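Local atomic coordinates of avirulence protein AvrP123 (Melampsora lini, PDB entry 5VJJ), a protein that binds zinc ions as a flax-rust effector, is recognised by the flax resistance protein P and possibly acts in the plant nucleus. Residues Val14-Cys18 with Pro63-Val67; Cys33-Asn38 with Cys69-Gln74. One frame throughout, in Å; residues are numbered along the deposited sequence.

Contact 1 of 2, residues Val14-Cys18 with Pro63-Val67; sequences VQCLC and PRSHV. With ZN (zinc ion), chain C.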
ATOM      1  N   VAL A  14       5.092   6.903  -9.397  1.00 29.60           N
ATOM      2  CA  VAL A  14       3.909   6.185  -8.943  1.00 30.36           C
ATOM      3  C   VAL A  14       2.680   6.967  -9.374  1.00 29.92           C
ATOM      4  O   VAL A  14       2.734   8.179  -9.602  1.00 31.74           O
ATOM      5  CB  VAL A  14       3.929   5.969  -7.407  1.00 32.06           C
ATOM      6  CG1 VAL A  14       3.774   7.296  -6.661  1.00 28.16           C
ATOM      7  CG2 VAL A  14       2.863   4.982  -6.982  1.00 33.50           C
ATOM      8  N   GLN A  15       1.563   6.262  -9.496  1.00 31.22           N
ATOM      9  CA  GLN A  15       0.283   6.908  -9.755  1.00 31.23           C
ATOM     10  C   GLN A  15      -0.307   7.399  -8.436  1.00 30.23           C
ATOM     11  O   GLN A  15      -0.509   6.611  -7.507  1.00 30.72           O
ATOM     12  CB  GLN A  15      -0.672   5.943 -10.452  1.00 33.41           C
ATOM     13  CG  GLN A  15      -1.970   6.588 -10.896  1.00 37.66           C
ATOM     14  CD  GLN A  15      -2.700   5.782 -11.959  1.00 39.82           C
ATOM     15  OE1 GLN A  15      -2.649   4.551 -11.973  1.00 37.88           O
ATOM     16  NE2 GLN A  15      -3.383   6.479 -12.860  1.00 46.39           N
ATOM     17  N   CYS A  16      -0.558   8.702  -8.349  1.00 37.78           N
ATOM     18  CA  CYS A  16      -1.205   9.267  -7.177  1.00 34.19           C
ATOM     19  C   CYS A  16      -2.671   8.839  -7.134  1.00 39.38           C
ATOM     20  O   CYS A  16      -3.234   8.357  -8.121  1.00 39.39           O
ATOM     21  CB  CYS A  16      -1.090  10.796  -7.189  1.00 32.81           C
ATOM     22  SG  CYS A  16      -2.008  11.670  -5.870  1.00 34.49           S
ATOM     23  N   LEU A  17      -3.291   9.011  -5.965  1.00 31.34           N
ATOM     24  CA  LEU A  17      -4.701   8.661  -5.834  1.00 30.77           C
ATOM     25  C   LEU A  17      -5.574   9.481  -6.774  1.00 31.49           C
ATOM     26  O   LEU A  17      -6.662   9.034  -7.155  1.00 48.75           O
ATOM     27  CB  LEU A  17      -5.158   8.848  -4.394  1.00 30.18           C
ATOM     28  CG  LEU A  17      -4.473   7.932  -3.381  1.00 36.25           C
ATOM     29  CD1 LEU A  17      -4.868   8.342  -1.972  1.00 31.03           C
ATOM     30  CD2 LEU A  17      -4.823   6.478  -3.644  1.00 31.97           C
ATOM     31  N   CYS A  18      -5.128  10.677  -7.153  1.00 30.25           N
ATOM     32  CA  CYS A  18      -5.825  11.454  -8.172  1.00 33.44           C
ATOM     33  C   CYS A  18      -5.561  10.936  -9.580  1.00 42.72           C
ATOM     34  O   CYS A  18      -6.115  11.488 -10.536  1.00 36.86           O
ATOM     35  CB  CYS A  18      -5.421  12.929  -8.075  1.00 29.61           C
ATOM     36  SG  CYS A  18      -3.806  13.303  -8.788  1.00 46.32           S
ATOM     37  N   PRO A  63       2.757  17.099  -1.649  1.00 19.08           N
ATOM     38  CA  PRO A  63       3.145  15.943  -0.823  1.00 21.92           C
ATOM     39  C   PRO A  63       1.975  15.044  -0.451  1.00 19.31           C
ATOM     40  O   PRO A  63       1.001  15.518   0.141  1.00 22.76           O
ATOM     41  CB  PRO A  63       3.763  16.593   0.423  1.00 18.07           C
ATOM     42  CG  PRO A  63       4.238  17.942  -0.043  1.00 28.28           C
ATOM     43  CD  PRO A  63       3.282  18.371  -1.120  1.00 18.38           C
ATOM     44  N   ARG A  64       2.055  13.755  -0.780  1.00 19.73           N
ATOM     45  CA  ARG A  64       0.964  12.832  -0.492  1.00 30.87           C
ATOM     46  C   ARG A  64       1.520  11.424  -0.341  1.00 20.56           C
ATOM     47  O   ARG A  64       2.651  11.136  -0.740  1.00 54.55           O
ATOM     48  CB  ARG A  64      -0.115  12.877  -1.586  1.00 21.16           C
ATOM     49  CG  ARG A  64      -1.411  12.173  -1.207  1.00 37.51           C
ATOM     50  CD  ARG A  64      -2.509  12.414  -2.228  1.00 33.72           C
ATOM     51  NE  ARG A  64      -3.797  11.889  -1.781  1.00 45.79           N
ATOM     52  CZ  ARG A  64      -4.938  12.026  -2.449  1.00 37.93           C
ATOM     53  NH1 ARG A  64      -4.964  12.678  -3.605  1.00 38.56           N
ATOM     54  NH2 ARG A  64      -6.058  11.511  -1.959  1.00 37.57           N
ATOM     55  N   SER A  65       0.708  10.547   0.247  1.00 31.36           N
ATOM     56  CA  SER A  65       1.124   9.185   0.545  1.00 30.82           C
ATOM     57  C   SER A  65      -0.099   8.276   0.582  1.00 24.28           C
ATOM     58  O   SER A  65      -1.215   8.729   0.843  1.00 24.55           O
ATOM     59  CB  SER A  65       1.874   9.124   1.886  1.00 34.93           C
ATOM     60  OG  SER A  65       2.317   7.807   2.183  1.00 32.33           O
ATOM     61  N   HIS A  66       0.125   6.988   0.312  1.00 21.89           N
ATOM     62  CA  HIS A  66      -0.907   5.969   0.470  1.00 22.50           C
ATOM     63  C   HIS A  66      -0.231   4.609   0.566  1.00 22.71           C
ATOM     64  O   HIS A  66       0.923   4.438   0.162  1.00 22.67           O
ATOM     65  CB  HIS A  66      -1.930   5.990  -0.679  1.00 23.57           C
ATOM     66  CG  HIS A  66      -1.452   5.347  -1.944  1.00 24.46           C
ATOM     67  ND1 HIS A  66      -1.112   6.072  -3.066  1.00 26.61           N
ATOM     68  CD2 HIS A  66      -1.283   4.043  -2.275  1.00 25.15           C
ATOM     69  CE1 HIS A  66      -0.744   5.246  -4.028  1.00 25.76           C
ATOM     70  NE2 HIS A  66      -0.835   4.009  -3.573  1.00 25.98           N
ATOM     71  N   VAL A  67      -0.976   3.636   1.091  1.00 23.00           N
ATOM     72  CA  VAL A  67      -0.458   2.297   1.359  1.00 23.20           C
ATOM     73  C   VAL A  67      -1.145   1.303   0.433  1.00 24.37           C
ATOM     74  O   VAL A  67      -2.331   1.447   0.116  1.00 31.16           O
ATOM     75  CB  VAL A  67      -0.657   1.907   2.840  1.00 25.91           C
ATOM     76  CG1 VAL A  67      -0.273   0.452   3.088  1.00 25.83           C
ATOM     77  CG2 VAL A  67       0.164   2.816   3.742  1.00 21.62           C
TER
HETATM   78 ZN    ZN C 201      -2.297  13.706  -7.050  1.00 30.01          ZN
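Arg64 sends CG anti to its backbone N (chi1 -168°) and then runs extended to NE, a course that carries its guanidinium across to Leu17. His66 instead holds CG between backbone N and carbonyl carbon (chi1 78°), turning its ring toward the same leucine. Leu17 lays CB and CD1 over the Arg64 guanidinium and turns CD2 to the His66 ring. Leu17 CB lies 3.6 Å above the guanidinium plane, over its centre, while Leu17 CD1 comes 3.4 Å from Arg64 NH2. Leu17 CD2 sits over one face of the His66 ring, 4.1 Å from its centroid, a CH-pi contact. At the ring's edge, His66 CE1 is 3.7 Å from Gln15 O. His66 ND1 is hydrogen-bonded to Tyr56 OH, which would limit the ring's rotation. A branched aliphatic residue suits this place because it can cover two flat groups at once.

The turn after strand 13-15 thus packs on strand 64-69, an outer strand of the three-stranded antiparallel sheet. Cys16 SG binds zinc at 2.4 Å and Cys18 SG at 2.3 Å; Cys58, on neighbouring strand 51-58, and Cys61 complete the four-cysteine site. Cys18 N donates to Cys16 SG over a long 3.5 Å, which would be expected to spread the sulfur's negative charge. Arg64 CD packs 3.8 Å from Cys16 SG. No hydrogen bond joins residues 14-18 directly to 63-67: Leu17 packed on guanidinium and imidazole joins them beside the metal, and the arginine's charge would be expected to offset part of that of the four thiolates.

Contact 2 of 2, residues Cys33-Asn38 with Cys69-Gln74; sequences CRATLN and CSGVHQ. With ZN (zinc ion), chain D.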
ATOM      1  N   CYS A  33      -0.351  -3.414   7.623  1.00 31.65           N
ATOM      2  CA  CYS A  33      -1.623  -3.260   6.933  1.00 27.22           C
ATOM      3  C   CYS A  33      -2.733  -3.133   7.969  1.00 32.94           C
ATOM      4  O   CYS A  33      -2.870  -3.990   8.849  1.00 30.75           O
ATOM      5  CB  CYS A  33      -1.891  -4.441   6.006  1.00 19.94           C
ATOM      6  SG  CYS A  33      -3.494  -4.326   5.201  1.00 29.45           S
ATOM      7  N   ARG A  34      -3.519  -2.064   7.865  1.00 19.66           N
ATOM      8  CA  ARG A  34      -4.573  -1.765   8.826  1.00 19.43           C
ATOM      9  C   ARG A  34      -5.959  -2.190   8.353  1.00 29.19           C
ATOM     10  O   ARG A  34      -6.942  -1.931   9.053  1.00 35.26           O
ATOM     11  CB  ARG A  34      -4.579  -0.266   9.142  1.00 19.07           C
ATOM     12  CG  ARG A  34      -3.359   0.200   9.907  1.00 19.76           C
ATOM     13  CD  ARG A  34      -3.416   1.686  10.181  1.00 19.79           C
ATOM     14  NE  ARG A  34      -2.739   2.029  11.427  1.00 23.92           N
ATOM     15  CZ  ARG A  34      -2.703   3.250  11.951  1.00 31.87           C
ATOM     16  NH1 ARG A  34      -3.304   4.263  11.338  1.00 37.51           N
ATOM     17  NH2 ARG A  34      -2.062   3.457  13.093  1.00 49.33           N
ATOM     18  N   ALA A  35      -6.066  -2.839   7.195  1.00 27.70           N
ATOM     19  CA  ALA A  35      -7.369  -3.255   6.697  1.00 33.39           C
ATOM     20  C   ALA A  35      -8.009  -4.268   7.641  1.00 34.98           C
ATOM     21  O   ALA A  35      -7.323  -5.018   8.342  1.00 23.01           O
ATOM     22  CB  ALA A  35      -7.236  -3.857   5.300  1.00 23.38           C
ATOM     23  N   THR A  36      -9.341  -4.274   7.663  1.00 23.17           N
ATOM     24  CA  THR A  36     -10.103  -5.291   8.374  1.00 47.92           C
ATOM     25  C   THR A  36     -10.461  -6.429   7.427  1.00 26.21           C
ATOM     26  O   THR A  36     -10.668  -6.223   6.229  1.00 27.76           O
ATOM     27  CB  THR A  36     -11.387  -4.711   8.975  1.00 35.58           C
ATOM     28  OG1 THR A  36     -12.120  -4.015   7.961  1.00 39.56           O
ATOM     29  CG2 THR A  36     -11.074  -3.761  10.127  1.00 24.93           C
ATOM     30  N   LEU A  37     -10.542  -7.633   7.978  1.00 28.98           N
ATOM     31  CA  LEU A  37     -10.770  -8.835   7.189  1.00 45.23           C
ATOM     32  C   LEU A  37     -12.246  -9.210   7.188  1.00 47.57           C
ATOM     33  O   LEU A  37     -12.971  -8.975   8.159  1.00 38.33           O
ATOM     34  CB  LEU A  37      -9.939  -9.999   7.732  1.00 39.47           C
ATOM     35  CG  LEU A  37      -8.461  -9.683   7.976  1.00 31.13           C
ATOM     36  CD1 LEU A  37      -7.771 -10.854   8.657  1.00 38.91           C
ATOM     37  CD2 LEU A  37      -7.752  -9.315   6.677  1.00 29.70           C
ATOM     38  N   ASN A  38     -12.684  -9.804   6.079  1.00 58.27           N
ATOM     39  CA  ASN A  38     -14.056 -10.283   5.932  1.00 69.22           C
ATOM     40  C   ASN A  38     -14.009 -11.712   5.399  1.00 52.67           C
ATOM     41  O   ASN A  38     -13.821 -11.932   4.199  1.00 56.39           O
ATOM     42  CB  ASN A  38     -14.867  -9.374   5.013  1.00 78.19           C
ATOM     43  CG  ASN A  38     -15.005  -7.967   5.560  1.00 83.70           C
ATOM     44  OD1 ASN A  38     -14.687  -6.989   4.881  1.00 75.69           O
ATOM     45  ND2 ASN A  38     -15.484  -7.858   6.796  1.00 82.34           N
ATOM     46  N   CYS A  69      -1.371  -3.101  -0.379  1.00 37.49           N
ATOM     47  CA  CYS A  69      -1.191  -4.390   0.270  1.00 27.54           C
ATOM     48  C   CYS A  69      -1.596  -5.506  -0.677  1.00 41.63           C
ATOM     49  O   CYS A  69      -2.613  -5.405  -1.365  1.00 29.34           O
ATOM     50  CB  CYS A  69      -2.019  -4.491   1.558  1.00 26.45           C
ATOM     51  SG  CYS A  69      -1.726  -5.998   2.516  1.00 37.49           S
ATOM     52  N   SER A  70      -0.803  -6.577  -0.688  1.00 47.25           N
ATOM     53  CA  SER A  70      -1.079  -7.751  -1.505  1.00 34.73           C
ATOM     54  C   SER A  70      -1.720  -8.886  -0.717  1.00 51.14           C
ATOM     55  O   SER A  70      -2.053  -9.921  -1.305  1.00 37.54           O
ATOM     56  CB  SER A  70       0.211  -8.250  -2.161  1.00 35.92           C
ATOM     57  OG  SER A  70       0.687  -7.319  -3.120  1.00 55.84           O
ATOM     58  N   GLY A  71      -1.895  -8.728   0.591  1.00 52.24           N
ATOM     59  CA  GLY A  71      -2.587  -9.732   1.375  1.00 43.23           C
ATOM     60  C   GLY A  71      -4.030  -9.893   0.936  1.00 41.23           C
ATOM     61  O   GLY A  71      -4.595  -9.085   0.199  1.00 54.43           O
ATOM     62  N   VAL A  72      -4.641 -10.974   1.413  1.00 35.36           N
ATOM     63  CA  VAL A  72      -6.038 -11.270   1.115  1.00 46.99           C
ATOM     64  C   VAL A  72      -6.890 -10.671   2.226  1.00 43.66           C
ATOM     65  O   VAL A  72      -6.770 -11.064   3.391  1.00 57.72           O
ATOM     66  CB  VAL A  72      -6.279 -12.781   0.983  1.00 37.95           C
ATOM     67  CG1 VAL A  72      -7.747 -13.064   0.696  1.00 49.01           C
ATOM     68  CG2 VAL A  72      -5.403 -13.367  -0.117  1.00 34.97           C
ATOM     69  N   HIS A  73      -7.746  -9.714   1.866  1.00 40.94           N
ATOM     70  CA  HIS A  73      -8.634  -9.065   2.821  1.00 36.74           C
ATOM     71  C   HIS A  73     -10.048  -9.625   2.808  1.00 40.35           C
ATOM     72  O   HIS A  73     -10.711  -9.621   3.851  1.00 57.91           O
ATOM     73  CB  HIS A  73      -8.691  -7.558   2.544  1.00 48.62           C
ATOM     74  CG  HIS A  73      -7.364  -6.873   2.666  1.00 59.67           C
ATOM     75  ND1 HIS A  73      -7.161  -5.565   2.277  1.00 56.16           N
ATOM     76  CD2 HIS A  73      -6.173  -7.314   3.136  1.00 57.94           C
ATOM     77  CE1 HIS A  73      -5.903  -5.232   2.503  1.00 40.25           C
ATOM     78  NE2 HIS A  73      -5.283  -6.275   3.025  1.00 33.66           N
ATOM     79  N   GLN A  74     -10.525 -10.106   1.660  1.00 46.49           N
ATOM     80  CA  GLN A  74     -11.845 -10.710   1.550  1.00 48.05           C
ATOM     81  C   GLN A  74     -11.727 -12.059   0.857  1.00 49.35           C
ATOM     82  O   GLN A  74     -10.862 -12.262   0.002  1.00 49.17           O
ATOM     83  CB  GLN A  74     -12.824  -9.825   0.761  1.00 57.04           C
ATOM     84  CG  GLN A  74     -13.216  -8.534   1.455  1.00 75.76           C
ATOM     85  CD  GLN A  74     -14.364  -7.825   0.757  1.00 75.40           C
ATOM     86  OE1 GLN A  74     -15.012  -8.390  -0.124  1.00 75.13           O
ATOM     87  NE2 GLN A  74     -14.617  -6.579   1.145  1.00 72.80           N
TER
HETATM   88 ZN    ZN D 202      -3.437  -6.202   3.884  1.00 36.32          ZN
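His73 reaches Ala35 and Cys33 with its ring, and the metal lies at its tip. From CB, the first torsion sets CG anti to the carbonyl carbon (chi1 -61°), which sends the imidazole toward the zinc. The ring's ND1 and CE1 pass under the Ala35 methyl, with Ala35 CB 3.5 Å from His73 ND1 and 3.4 Å from His73 CE1; the methyl lies over one face, offset toward the rim, in a CH-pi contact. On the CD2 side Leu37 comes in obliquely, its own CD2 4.4 Å from that of His73. His73 NE2, last, binds zinc at 2.0 Å and so comes beside Cys33 SG, its fellow ligand.

The other ligands here are Cys33 SG at 2.3 Å and Cys69 SG at 2.2 Å, and Cys47 completes the site of three cysteines and one histidine. Both sulfurs also accept backbone N-H groups two residues further on: Ala35 N gives to Cys33 SG, and Gly71 N to Cys69 SG at 3.3 Å. Gly71, without a side chain, lets the chain pass close by the metal, and Ala35's methyl is small enough to sit close above the ring plane.

Further along, Asn38 N donates to His73 O over 3.0 Å, nearly straight at the hydrogen (164°), with Leu37 CA-H approaching the same oxygen. This forms part of a single backbone bridge between Asn38 and Gln74, whose side chains lie side by side without a hydrogen bond between them, the Asn38 end being poorly ordered. The two segments are therefore joined chiefly by the metal, and the N-H donors to sulfur probably spread the thiolate charge and steady the zinc's four-ligand coordination.

Both contacts lie at the surface of this small protein, on opposite sides of its centre with their own centres about 19 Å apart, and each lies at a zinc site. Their segments alternate along the chain: strand 64-69 leads from contact 1 straight into the second half of contact 2, and strand 51-58 touches both. In contact 1 both zinc ligands come from the first segment alone, so the metal stands beside the packing. In contact 2 both segments supply ligands, one of them a histidine, so the metal itself ties the loop after strand 29-30 to the end of strand 64-69 and the loop beyond it, and a backbone bridge adds to it. Aliphatic groups over imidazole faces recur in each.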